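Local coordinates for protein member of s1p family of ribosomal proteins (Pyrococcus furiosus, PDB 5YH1) that probably acts as an exonuclease on nucleic acids through its DHH domain, the part present here, which binds manganese, at residues A[13-27]-A[41-54]. Sequence-based numbering, arbitrary orientation.
Sequences EEELDRRAQPSDVGF and IMKAAFMIRRAIFE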
loop_
_atom_site.group_PDB
_atom_site.type_symbol
_atom_site.label_atom_id
_atom_site.label_comp_id
_atom_site.label_asym_id
_atom_site.label_seq_id
_atom_site.Cartn_x
_atom_site.Cartn_y
_atom_site.Cartn_z
ATOM N N GLU A 13 -5.338 -34.274 -26.191
ATOM C CA GLU A 13 -4.837 -33.044 -26.807
ATOM C C GLU A 13 -5.562 -32.760 -28.114
ATOM O O GLU A 13 -5.895 -31.608 -28.401
ATOM C CB GLU A 13 -3.329 -33.107 -27.089
ATOM C CG GLU A 13 -2.431 -33.288 -25.870
ATOM C CD GLU A 13 -2.670 -32.261 -24.780
ATOM O OE1 GLU A 13 -2.893 -31.077 -25.106
ATOM O OE2 GLU A 13 -2.625 -32.641 -23.591
ATOM N N GLU A 14 -5.804 -33.803 -28.902
ATOM C CA GLU A 14 -6.455 -33.642 -30.201
ATOM C C GLU A 14 -7.920 -33.269 -30.065
ATOM O O GLU A 14 -8.412 -32.418 -30.801
ATOM C CB GLU A 14 -6.335 -34.919 -31.019
ATOM C CG GLU A 14 -4.908 -35.257 -31.421
ATOM C CD GLU A 14 -4.790 -36.657 -31.994
ATOM O OE1 GLU A 14 -5.807 -37.182 -32.510
ATOM O OE2 GLU A 14 -3.680 -37.228 -31.925
ATOM N N GLU A 15 -8.617 -33.909 -29.131
ATOM C CA GLU A 15 -10.013 -33.570 -28.857
ATOM C C GLU A 15 -10.174 -32.190 -28.212
ATOM O O GLU A 15 -11.205 -31.535 -28.393
ATOM C CB GLU A 15 -10.667 -34.644 -27.990
ATOM C CG GLU A 15 -10.851 -35.965 -28.720
ATOM C CD GLU A 15 -11.763 -35.842 -29.936
ATOM O OE1 GLU A 15 -12.927 -35.410 -29.772
ATOM O OE2 GLU A 15 -11.309 -36.175 -31.051
ATOM N N LEU A 16 -9.158 -31.754 -27.471
ATOM C CA LEU A 16 -9.131 -30.398 -26.920
ATOM C C LEU A 16 -9.014 -29.367 -28.033
ATOM O O LEU A 16 -9.736 -28.377 -28.020
ATOM C CB LEU A 16 -7.989 -30.215 -25.913
ATOM C CG LEU A 16 -8.250 -30.708 -24.488
ATOM C CD1 LEU A 16 -6.967 -30.602 -23.670
ATOM C CD2 LEU A 16 -9.381 -29.949 -23.812
ATOM N N ASP A 17 -8.112 -29.606 -28.983
ATOM C CA ASP A 17 -8.005 -28.775 -30.188
ATOM C C ASP A 17 -9.332 -28.658 -30.924
ATOM O O ASP A 17 -9.724 -27.568 -31.333
ATOM C CB ASP A 17 -6.964 -29.338 -31.157
ATOM C CG ASP A 17 -5.545 -29.109 -30.690
ATOM O OD1 ASP A 17 -5.344 -28.364 -29.710
ATOM O OD2 ASP A 17 -4.620 -29.677 -31.309
ATOM N N ARG A 18 -10.015 -29.784 -31.089
ATOM C CA ARG A 18 -11.275 -29.820 -31.819
ATOM C C ARG A 18 -12.346 -29.051 -31.058
ATOM O O ARG A 18 -12.968 -28.158 -31.616
ATOM C CB ARG A 18 -11.719 -31.266 -32.060
ATOM C CG ARG A 18 -12.801 -31.434 -33.117
ATOM C CD ARG A 18 -13.219 -32.894 -33.224
ATOM N NE ARG A 18 -14.152 -33.159 -34.325
ATOM C CZ ARG A 18 -15.483 -33.049 -34.265
ATOM N NH1 ARG A 18 -16.102 -32.654 -33.152
ATOM N NH2 ARG A 18 -16.208 -33.332 -35.342
ATOM N N ARG A 19 -12.546 -29.373 -29.784
ATOM C CA ARG A 19 -13.586 -28.693 -29.007
ATOM C C ARG A 19 -13.337 -27.193 -28.812
ATOM O O ARG A 19 -14.287 -26.420 -28.702
ATOM C CB ARG A 19 -13.801 -29.333 -27.633
ATOM C CG ARG A 19 -15.159 -28.940 -27.072
ATOM C CD ARG A 19 -15.353 -29.273 -25.615
ATOM N NE ARG A 19 -16.542 -28.603 -25.090
ATOM C CZ ARG A 19 -17.079 -28.851 -23.896
ATOM N NH1 ARG A 19 -16.545 -29.765 -23.087
ATOM N NH2 ARG A 19 -18.159 -28.185 -23.504
ATOM N N ALA A 20 -12.071 -26.791 -28.751
ATOM C CA ALA A 20 -11.724 -25.389 -28.524
ATOM C C ALA A 20 -12.029 -24.498 -29.722
ATOM O O ALA A 20 -12.205 -23.296 -29.555
ATOM C CB ALA A 20 -10.255 -25.259 -28.151
ATOM N N GLN A 21 -12.065 -25.075 -30.924
ATOM C CA GLN A 21 -12.370 -24.312 -32.136
ATOM C C GLN A 21 -13.647 -23.532 -31.917
ATOM O O GLN A 21 -14.662 -24.120 -31.581
ATOM C CB GLN A 21 -12.582 -25.234 -33.341
ATOM C CG GLN A 21 -11.316 -25.856 -33.894
ATOM C CD GLN A 21 -10.351 -24.832 -34.449
ATOM O OE1 GLN A 21 -10.754 -23.767 -34.917
ATOM N NE2 GLN A 21 -9.067 -25.148 -34.396
ATOM N N PRO A 22 -13.599 -22.208 -32.084
ATOM C CA PRO A 22 -14.836 -21.435 -31.973
ATOM C C PRO A 22 -15.675 -21.492 -33.258
ATOM O O PRO A 22 -15.124 -21.667 -34.344
ATOM C CB PRO A 22 -14.327 -20.014 -31.745
ATOM C CG PRO A 22 -13.037 -19.976 -32.492
ATOM C CD PRO A 22 -12.437 -21.354 -32.387
ATOM N N SER A 23 -16.988 -21.340 -33.117
ATOM C CA SER A 23 -17.872 -21.151 -34.261
ATOM C C SER A 23 -17.652 -19.773 -34.858
ATOM O O SER A 23 -17.270 -18.833 -34.160
ATOM C CB SER A 23 -19.333 -21.243 -33.835
ATOM O OG SER A 23 -19.569 -22.430 -33.122
ATOM N N ASP A 24 -17.916 -19.650 -36.151
ATOM C CA ASP A 24 -17.899 -18.351 -36.796
ATOM C C ASP A 24 -19.244 -17.680 -36.541
ATOM O O ASP A 24 -20.186 -17.884 -37.293
ATOM C CB ASP A 24 -17.629 -18.492 -38.292
ATOM C CG ASP A 24 -17.505 -17.157 -38.981
ATOM O OD1 ASP A 24 -17.875 -16.122 -38.372
ATOM O OD2 ASP A 24 -17.034 -17.137 -40.133
ATOM N N VAL A 25 -19.321 -16.889 -35.471
ATOM C CA VAL A 25 -20.558 -16.196 -35.091
ATOM C C VAL A 25 -20.663 -14.778 -35.661
ATOM O O VAL A 25 -21.549 -14.019 -35.284
ATOM C CB VAL A 25 -20.716 -16.128 -33.554
ATOM C CG1 VAL A 25 -20.870 -17.526 -32.986
ATOM C CG2 VAL A 25 -19.536 -15.414 -32.903
ATOM N N GLY A 26 -19.763 -14.414 -36.561
ATOM C CA GLY A 26 -19.778 -13.080 -37.137
ATOM C C GLY A 26 -19.529 -12.008 -36.089
ATOM O O GLY A 26 -18.815 -12.246 -35.104
ATOM N N PHE A 27 -20.116 -10.828 -36.319
ATOM C CA PHE A 27 -19.963 -9.667 -35.446
ATOM C C PHE A 27 -21.297 -8.969 -35.198
ATOM O O PHE A 27 -22.267 -9.205 -35.910
ATOM C CB PHE A 27 -18.982 -8.689 -36.066
ATOM C CG PHE A 27 -17.626 -9.270 -36.300
ATOM C CD1 PHE A 27 -16.836 -9.660 -35.231
ATOM C CD2 PHE A 27 -17.139 -9.431 -37.589
ATOM C CE1 PHE A 27 -15.574 -10.195 -35.438
ATOM C CE2 PHE A 27 -15.889 -9.968 -37.805
ATOM C CZ PHE A 27 -15.098 -10.352 -36.727
ATOM N N ILE A 41 -8.966 -12.794 -33.975
ATOM C CA ILE A 41 -10.065 -12.883 -33.023
ATOM C C ILE A 41 -10.420 -14.342 -32.719
ATOM O O ILE A 41 -10.609 -14.713 -31.551
ATOM C CB ILE A 41 -11.304 -12.110 -33.527
ATOM C CG1 ILE A 41 -11.072 -10.607 -33.322
ATOM C CG2 ILE A 41 -12.557 -12.557 -32.795
ATOM C CD1 ILE A 41 -12.126 -9.710 -33.942
HETATM N N MSE A 42 -10.495 -15.157 -33.765
HETATM C CA MSE A 42 -10.833 -16.577 -33.621
HETATM C C MSE A 42 -9.706 -17.339 -32.955
HETATM O O MSE A 42 -9.956 -18.244 -32.176
HETATM C CB MSE A 42 -11.202 -17.205 -34.969
HETATM C CG MSE A 42 -12.586 -16.711 -35.391
HETATM SE SE MSE A 42 -13.226 -17.539 -37.076
HETATM C CE MSE A 42 -13.968 -19.202 -36.323
ATOM N N LYS A 43 -8.469 -16.980 -33.250
ATOM C CA LYS A 43 -7.318 -17.569 -32.563
ATOM C C LYS A 43 -7.318 -17.234 -31.064
ATOM O O LYS A 43 -7.090 -18.112 -30.233
ATOM C CB LYS A 43 -6.019 -17.088 -33.198
ATOM C CG LYS A 43 -4.769 -17.749 -32.621
ATOM C CD LYS A 43 -3.541 -17.309 -33.397
ATOM C CE LYS A 43 -2.259 -17.921 -32.855
ATOM N NZ LYS A 43 -1.096 -17.277 -33.522
ATOM N N ALA A 44 -7.585 -15.973 -30.724
ATOM C CA ALA A 44 -7.673 -15.561 -29.318
ATOM C C ALA A 44 -8.712 -16.391 -28.578
ATOM O O ALA A 44 -8.456 -16.900 -27.483
ATOM C CB ALA A 44 -8.008 -14.075 -29.213
ATOM N N ALA A 45 -9.879 -16.539 -29.191
ATOM C CA ALA A 45 -10.969 -17.296 -28.588
ATOM C C ALA A 45 -10.627 -18.777 -28.483
ATOM O O ALA A 45 -10.971 -19.424 -27.503
ATOM C CB ALA A 45 -12.259 -17.098 -29.371
ATOM N N PHE A 46 -9.952 -19.308 -29.496
ATOM C CA PHE A 46 -9.459 -20.682 -29.456
ATOM C C PHE A 46 -8.534 -20.903 -28.250
ATOM O O PHE A 46 -8.713 -21.854 -27.491
ATOM C CB PHE A 46 -8.718 -21.042 -30.758
ATOM C CG PHE A 46 -7.947 -22.334 -30.678
ATOM C CD1 PHE A 46 -8.578 -23.552 -30.891
ATOM C CD2 PHE A 46 -6.593 -22.337 -30.365
ATOM C CE1 PHE A 46 -7.867 -24.745 -30.800
ATOM C CE2 PHE A 46 -5.883 -23.526 -30.272
ATOM C CZ PHE A 46 -6.522 -24.731 -30.488
HETATM N N MSE A 47 -7.553 -20.023 -28.079
HETATM C CA MSE A 47 -6.590 -20.169 -26.977
HETATM C C MSE A 47 -7.261 -20.077 -25.632
HETATM O O MSE A 47 -6.952 -20.846 -24.725
HETATM C CB MSE A 47 -5.483 -19.134 -27.111
HETATM C CG MSE A 47 -4.503 -19.583 -28.190
HETATM SE SE MSE A 47 -3.155 -18.189 -28.500
HETATM C CE MSE A 47 -2.107 -18.553 -26.863
ATOM N N ILE A 48 -8.208 -19.157 -25.488
ATOM C CA ILE A 48 -8.894 -18.983 -24.212
ATOM C C ILE A 48 -9.760 -20.206 -23.907
ATOM O O ILE A 48 -9.686 -20.765 -22.803
ATOM C CB ILE A 48 -9.673 -17.648 -24.168
ATOM C CG1 ILE A 48 -8.674 -16.490 -24.082
ATOM C CG2 ILE A 48 -10.622 -17.589 -22.983
ATOM C CD1 ILE A 48 -9.247 -15.130 -24.406
ATOM N N ARG A 49 -10.542 -20.646 -24.892
ATOM C CA ARG A 49 -11.404 -21.825 -24.727
ATOM C C ARG A 49 -10.585 -23.081 -24.405
ATOM O O ARG A 49 -10.998 -23.905 -23.599
ATOM C CB ARG A 49 -12.248 -22.065 -25.991
ATOM C CG ARG A 49 -13.383 -21.071 -26.206
ATOM C CD ARG A 49 -13.941 -21.176 -27.623
ATOM N NE ARG A 49 -14.405 -22.535 -27.928
ATOM C CZ ARG A 49 -15.553 -23.058 -27.499
ATOM N NH1 ARG A 49 -16.392 -22.359 -26.758
ATOM N NH2 ARG A 49 -15.868 -24.297 -27.818
ATOM N N ARG A 50 -9.426 -23.220 -25.033
ATOM C CA ARG A 50 -8.584 -24.393 -24.811
ATOM C C ARG A 50 -8.057 -24.440 -23.376
ATOM O O ARG A 50 -8.119 -25.489 -22.720
ATOM C CB ARG A 50 -7.426 -24.435 -25.809
ATOM C CG ARG A 50 -6.863 -25.833 -25.978
ATOM C CD ARG A 50 -5.686 -25.880 -26.939
ATOM N NE ARG A 50 -5.361 -27.267 -27.284
ATOM C CZ ARG A 50 -4.744 -28.134 -26.475
ATOM N NH1 ARG A 50 -4.366 -27.771 -25.248
ATOM N NH2 ARG A 50 -4.505 -29.379 -26.894
ATOM N N ALA A 51 -7.557 -23.304 -22.889
ATOM C CA ALA A 51 -7.150 -23.183 -21.489
ATOM C C ALA A 51 -8.277 -23.605 -20.549
ATOM O O ALA A 51 -8.052 -24.366 -19.609
ATOM C CB ALA A 51 -6.710 -21.763 -21.180
ATOM N N ILE A 52 -9.494 -23.136 -20.827
ATOM C CA ILE A 52 -10.662 -23.475 -20.012
ATOM C C ILE A 52 -10.935 -24.975 -20.006
ATOM O O ILE A 52 -11.188 -25.570 -18.953
ATOM C CB ILE A 52 -11.939 -22.765 -20.515
ATOM C CG1 ILE A 52 -11.838 -21.252 -20.306
ATOM C CG2 ILE A 52 -13.178 -23.300 -19.797
ATOM C CD1 ILE A 52 -12.890 -20.469 -21.062
ATOM N N PHE A 53 -10.911 -25.581 -21.183
ATOM C CA PHE A 53 -11.272 -26.985 -21.305
ATOM C C PHE A 53 -10.206 -27.912 -20.708
ATOM O O PHE A 53 -10.534 -28.999 -20.258
ATOM C CB PHE A 53 -11.583 -27.354 -22.766
ATOM C CG PHE A 53 -12.811 -26.672 -23.329
ATOM C CD1 PHE A 53 -13.960 -26.505 -22.566
ATOM C CD2 PHE A 53 -12.828 -26.233 -24.643
ATOM C CE1 PHE A 53 -15.083 -25.886 -23.095
ATOM C CE2 PHE A 53 -13.952 -25.616 -25.177
ATOM C CZ PHE A 53 -15.080 -25.445 -24.403
ATOM N N GLU A 54 -8.945 -27.484 -20.687
ATOM C CA GLU A 54 -7.901 -28.289 -20.059
ATOM C C GLU A 54 -7.755 -28.016 -18.563
ATOM O O GLU A 54 -6.945 -28.641 -17.904
ATOM C CB GLU A 54 -6.560 -28.133 -20.781
ATOM C CG GLU A 54 -5.859 -26.811 -20.583
ATOM C CD GLU A 54 -4.578 -26.709 -21.388
ATOM O OE1 GLU A 54 -4.254 -25.609 -21.868
ATOM O OE2 GLU A 54 -3.876 -27.720 -21.538
#
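Arg50 reaches across to the helix of residues 13-20 and is gripped there by two acidic side chains. Its CG lies anti to the backbone N (chi1 -158°) and the chain runs extended to NE. CB packs on Ala20 CB at 3.8 Å, and CG stays near the same methyl. CD passes Asp17 OD1. NE then forms a salt bridge with Asp17 OD1, a charged hydrogen bond of 2.7 Å. NH2 forms a second with Glu13 OE1 at 2.9 Å, almost straight. Both oxygens lie close to the guanidinium plane, while Leu16 CB lies over one face, toward its rim. NH1 makes a long ion pair with Glu54, whose stronger partner is Arg56. Glu13, Asp17, Arg50 and Glu54 thus form a salt-bridge network.

Arg49 bonds to two backbone carbonyls at the end of segment 13-20. Its NH2 meets Arg19 O at 2.8 Å, nearly along the carbonyl axis. NE meets Ala20 O at 2.8 Å, from above the carbonyl plane. NH1 turns to Ile210 O.

The Arg19 guanidinium lies flat on Phe53, planes 19° apart, with CD over the ring centroid at 3.9 Å. Beyond the helix, Pro22 CG packs against the selenomethionine methyl CE of Met42.

The arrangement is a pair of consecutive helices, segments 13-20 and 41-53 running at 131°. It holds N-terminal helix 2-20 against helix 32-53, which packs on strand 132-136 of the DHH domain's parallel sheet.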